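Local coordinates for protein putative fructose-aminoacid-6-phosphate deglycase (PDB 3EUA) that catalyses the conversion of a range of fructosamine 6-phosphates to glucose 6-phosphate and a free amino acid, at residues D166-V171 with A295-N300; K174-E179 with L303-D308. All coordinates share one frame; numbering follows the deposited sequence.

Both contacts join the same two long helices, 158-190 and 288-313, and their centres lie 12 Å apart on one side of the chain's centre. Along the sequence the segments alternate: 166-171, 174-179, then 295-300 and 303-308, so each helix moves on by eight residues from contact 1 to contact 2. The two patches adjoin, with CG1 of Val-298 4.0 Å from CB of Ala-175. Contact 1 is wholly apolar and buried; contact 2, farther from the chain's centre, adds polar groups. Together they pack helix 158-190, which comes between the two parallel sheets in sequence, against helix 288-313, whose contacting segments fall in the second SIS range.

Contact 1. Residues D166-V171 with A295-N300; sequences DQLQAV and APLVLN
Segments 166-171 and 295-300, of helices 158-190 and 288-313, run in roughly the same direction, the axes of these short segments 10.3 Å apart at closest approach and crossing at -35°. The backbones come nearest at Val-171 and Val-298, whose CA atoms are 7.2 Å apart. One turn before Val-171, Leu-168 reaches across with both ends of its fork. Its CD1 lies 3.7 Å from CG2 of Val-298, while its CD2 meets Leu-297, 3.7 Å from that residue's CD2 and equally near its CB; the two leucines cross at about a right angle. Val-171 holds CG1 anti to the backbone N (chi1 -174°), which brings this methyl 3.8 Å from CG2 of Val-298. That one methyl of Val-298 is thus shared by Leu-168 and Val-171, one turn apart on the facing helix. Tyr-172 touches both Leu-297 and Val-298, and Tyr-138 and Tyr-142 of helix 137-153 also pack on Leu-297. All four touching residues are buried and no hydrogen bond crosses between the segments, so the helices are held here by dispersion and the exclusion of water, through branched methyl groups in close fit.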
# COMPACT_ATOMS: atom_id res chain seq x y z
N ASP A 166 -26.63 10.28 3.46
CA ASP A 166 -27.91 10.73 2.88
C ASP A 166 -27.78 12.16 2.34
O ASP A 166 -28.26 12.46 1.24
CB ASP A 166 -29.03 10.64 3.89
CG ASP A 166 -30.43 10.77 3.24
OD1 ASP A 166 -30.57 10.32 2.08
OD2 ASP A 166 -31.36 11.26 3.92
N GLN A 167 -27.09 13.01 3.10
CA GLN A 167 -26.84 14.41 2.70
C GLN A 167 -25.71 14.54 1.66
O GLN A 167 -25.58 15.59 1.02
CB GLN A 167 -26.42 15.21 3.92
CG GLN A 167 -27.49 15.33 4.97
CD GLN A 167 -28.62 16.26 4.57
OE1 GLN A 167 -28.46 17.14 3.73
NE2 GLN A 167 -29.76 16.10 5.22
N LEU A 168 -24.93 13.49 1.45
CA LEU A 168 -23.78 13.58 0.55
C LEU A 168 -24.15 13.71 -0.94
O LEU A 168 -23.37 14.25 -1.72
CB LEU A 168 -22.84 12.38 0.74
CG LEU A 168 -21.38 12.65 0.40
CD1 LEU A 168 -20.83 13.70 1.41
CD2 LEU A 168 -20.59 11.37 0.44
N GLN A 169 -25.32 13.23 -1.36
CA GLN A 169 -25.66 13.37 -2.77
C GLN A 169 -25.76 14.85 -3.13
O GLN A 169 -25.32 15.23 -4.18
CB GLN A 169 -26.95 12.65 -3.16
CG GLN A 169 -27.21 12.62 -4.68
CD GLN A 169 -26.15 11.91 -5.46
OE1 GLN A 169 -25.55 10.93 -4.97
NE2 GLN A 169 -25.91 12.36 -6.71
N ALA A 170 -26.31 15.68 -2.24
CA ALA A 170 -26.41 17.11 -2.51
C ALA A 170 -25.01 17.72 -2.62
O ALA A 170 -24.77 18.62 -3.43
CB ALA A 170 -27.23 17.81 -1.44
N VAL A 171 -24.07 17.18 -1.83
CA VAL A 171 -22.67 17.64 -1.86
C VAL A 171 -22.07 17.32 -3.24
O VAL A 171 -21.40 18.17 -3.84
CB VAL A 171 -21.78 16.98 -0.74
CG1 VAL A 171 -20.38 17.59 -0.73
CG2 VAL A 171 -22.43 17.13 0.67
N ALA A 295 -15.33 12.87 2.82
CA ALA A 295 -14.69 13.67 1.75
C ALA A 295 -14.14 12.85 0.60
O ALA A 295 -14.25 13.30 -0.56
CB ALA A 295 -13.60 14.56 2.30
N PRO A 296 -13.53 11.68 0.89
CA PRO A 296 -13.01 10.92 -0.27
C PRO A 296 -14.07 10.50 -1.30
O PRO A 296 -13.75 10.35 -2.51
CB PRO A 296 -12.40 9.67 0.36
CG PRO A 296 -12.44 9.80 1.82
CD PRO A 296 -13.22 11.04 2.18
N LEU A 297 -15.29 10.25 -0.83
CA LEU A 297 -16.41 9.90 -1.74
C LEU A 297 -16.71 11.05 -2.68
O LEU A 297 -16.91 10.85 -3.89
CB LEU A 297 -17.68 9.53 -0.99
CG LEU A 297 -17.69 8.18 -0.32
CD1 LEU A 297 -16.46 7.92 0.58
CD2 LEU A 297 -18.97 8.05 0.48
N VAL A 298 -16.69 12.25 -2.15
CA VAL A 298 -16.93 13.43 -2.98
C VAL A 298 -15.79 13.66 -3.97
O VAL A 298 -16.03 13.96 -5.13
CB VAL A 298 -17.05 14.69 -2.11
CG1 VAL A 298 -17.45 15.85 -3.00
CG2 VAL A 298 -18.12 14.49 -1.02
N LEU A 299 -14.55 13.54 -3.49
CA LEU A 299 -13.37 13.71 -4.34
C LEU A 299 -13.42 12.68 -5.48
O LEU A 299 -13.19 13.01 -6.66
CB LEU A 299 -12.08 13.61 -3.49
CG LEU A 299 -11.72 14.79 -2.55
CD1 LEU A 299 -10.67 14.43 -1.48
CD2 LEU A 299 -11.25 15.98 -3.44
N ASN A 300 -13.79 11.46 -5.14
CA ASN A 300 -13.92 10.42 -6.13
C ASN A 300 -14.97 10.72 -7.20
O ASN A 300 -14.76 10.42 -8.39
CB ASN A 300 -14.29 9.10 -5.47
CG ASN A 300 -14.31 7.98 -6.44
OD1 ASN A 300 -13.29 7.68 -7.03
ND2 ASN A 300 -15.46 7.29 -6.58

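Contact 2. Residues K174-E179 with L303-D308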
# COMPACT_ATOMS: atom_id res chain seq x y z
N LYS A 174 -23.47 19.77 -5.96
CA LYS A 174 -22.88 21.09 -5.89
C LYS A 174 -21.42 21.05 -6.33
O LYS A 174 -20.96 21.93 -7.05
CB LYS A 174 -22.93 21.72 -4.50
CG LYS A 174 -24.28 22.03 -4.00
CD LYS A 174 -24.17 22.82 -2.74
CE LYS A 174 -25.51 23.00 -2.06
NZ LYS A 174 -25.95 21.69 -1.51
N ALA A 175 -20.71 20.03 -5.88
CA ALA A 175 -19.29 19.87 -6.24
C ALA A 175 -19.10 19.66 -7.75
O ALA A 175 -18.20 20.23 -8.35
CB ALA A 175 -18.67 18.72 -5.44
N LEU A 176 -19.95 18.84 -8.37
CA LEU A 176 -19.89 18.59 -9.83
C LEU A 176 -20.11 19.87 -10.63
O LEU A 176 -19.43 20.12 -11.62
CB LEU A 176 -20.93 17.53 -10.25
CG LEU A 176 -20.52 16.18 -9.69
CD1 LEU A 176 -21.66 15.12 -9.76
CD2 LEU A 176 -19.24 15.71 -10.41
N LYS A 177 -21.09 20.67 -10.19
CA LYS A 177 -21.43 21.93 -10.84
C LYS A 177 -20.28 22.89 -10.75
O LYS A 177 -19.86 23.52 -11.72
CB LYS A 177 -22.65 22.53 -10.12
CG LYS A 177 -23.13 23.91 -10.57
CD LYS A 177 -24.40 24.27 -9.75
CE LYS A 177 -24.96 25.69 -9.99
NZ LYS A 177 -24.10 26.81 -9.44
N GLN A 178 -19.75 22.99 -9.54
CA GLN A 178 -18.64 23.87 -9.28
C GLN A 178 -17.37 23.49 -10.03
O GLN A 178 -16.58 24.36 -10.38
CB GLN A 178 -18.39 23.94 -7.76
CG GLN A 178 -17.04 24.41 -7.31
CD GLN A 178 -16.92 24.44 -5.79
OE1 GLN A 178 -17.88 24.77 -5.10
NE2 GLN A 178 -15.73 24.16 -5.29
N GLU A 179 -17.18 22.20 -10.30
CA GLU A 179 -15.97 21.71 -11.00
C GLU A 179 -16.08 21.47 -12.51
O GLU A 179 -15.07 21.11 -13.15
CB GLU A 179 -15.53 20.38 -10.35
CG GLU A 179 -15.05 20.49 -8.90
CD GLU A 179 -13.63 21.04 -8.78
OE1 GLU A 179 -13.20 21.79 -9.67
OE2 GLU A 179 -12.93 20.72 -7.79
N LEU A 303 -13.73 13.48 -9.56
CA LEU A 303 -12.72 12.90 -10.45
C LEU A 303 -13.35 12.12 -11.60
O LEU A 303 -12.82 12.12 -12.70
CB LEU A 303 -11.75 12.02 -9.67
CG LEU A 303 -10.65 12.73 -8.89
CD1 LEU A 303 -9.94 11.72 -8.04
CD2 LEU A 303 -9.69 13.47 -9.85
N ARG A 304 -14.50 11.50 -11.35
CA ARG A 304 -15.17 10.80 -12.43
C ARG A 304 -15.58 11.78 -13.52
O ARG A 304 -15.55 11.41 -14.68
CB ARG A 304 -16.41 10.06 -11.95
CG ARG A 304 -17.01 9.11 -13.02
CD ARG A 304 -16.25 7.84 -13.01
NE ARG A 304 -16.62 6.90 -14.06
CZ ARG A 304 -16.21 5.63 -14.10
NH1 ARG A 304 -16.59 4.83 -15.09
NH2 ARG A 304 -15.43 5.12 -13.13
N SER A 305 -15.98 13.01 -13.19
CA SER A 305 -16.36 13.98 -14.20
C SER A 305 -15.13 14.41 -15.01
O SER A 305 -15.22 14.67 -16.21
CB SER A 305 -17.10 15.16 -13.57
OG SER A 305 -16.25 15.92 -12.74
N TYR A 306 -13.97 14.45 -14.35
CA TYR A 306 -12.71 14.79 -15.00
C TYR A 306 -12.38 13.68 -16.00
O TYR A 306 -11.97 13.97 -17.12
CB TYR A 306 -11.57 14.97 -13.99
CG TYR A 306 -11.49 16.30 -13.25
CD1 TYR A 306 -12.58 16.81 -12.55
CD2 TYR A 306 -10.29 17.02 -13.20
CE1 TYR A 306 -12.49 18.02 -11.86
CE2 TYR A 306 -10.19 18.21 -12.51
CZ TYR A 306 -11.29 18.71 -11.84
OH TYR A 306 -11.18 19.91 -11.15
N ALA A 307 -12.58 12.43 -15.59
CA ALA A 307 -12.34 11.25 -16.43
C ALA A 307 -13.20 11.27 -17.69
O ALA A 307 -12.71 11.00 -18.78
CB ALA A 307 -12.57 9.96 -15.63
N ASP A 308 -14.48 11.59 -17.52
CA ASP A 308 -15.44 11.67 -18.63
C ASP A 308 -15.02 12.68 -19.68
O ASP A 308 -15.06 12.35 -20.88
CB ASP A 308 -16.86 12.01 -18.12
CG ASP A 308 -17.53 10.85 -17.37
OD1 ASP A 308 -17.17 9.65 -17.58
OD2 ASP A 308 -18.48 11.13 -16.61
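Glu-179 and Tyr-306 meet through their polar ends, the carboxylate standing almost perpendicular to the phenol ring, with 85° between the planes. The tyrosine hydroxyl gives a weak hydrogen bond to the glutamate, OH to OE1 being 3.1 Å. The glutamate chain is bent at CB-CG (chi2 -77°), which folds the carboxylate back toward the hydroxyl while CB stays beside the ring. There CB lies at the ring edge, near its plane, 4.1 Å from CE1. The acid has firmer company than this one weak bond: OE1 is also hydrogen-bonded to ND2 of Asn-182, and OE2 to OH of Tyr-281. Three hydrogen bonds, one of them weak, hold the buried carboxylate and would probably favour its ionised form. Tyr-306 is packed in turn by the ring of Phe-186, by Tyr-211 of helix 205-220, and by Thr-274 and Leu-276 of strand 273-277.

On the more open side, Leu-176 faces Ser-305. Its CD2 methyl rests 3.8 Å from OG and 3.9 Å from CB of the serine, a plain van der Waals touch. Ser-305 turns OG between its backbone N and carbonyl carbon (chi1 67°), from where OG bonds back to the carbonyl O of Val-302, one turn earlier. OG is thus engaged by its own helix, and the leucine methyl packs against both OG and CB. The nearest CA atoms, those of Leu-176 and Ser-305, are 7.3 Å apart. Helix 158-190, which comes between the two parallel sheets along the chain, here packs on helix 288-313, whose segment 303-308 lies in the second SIS range. Tyr-306 touches both helix 158-190 and strand 273-277 of the parallel sheet, as helices pack on the sheet of an alpha/beta SIS fold.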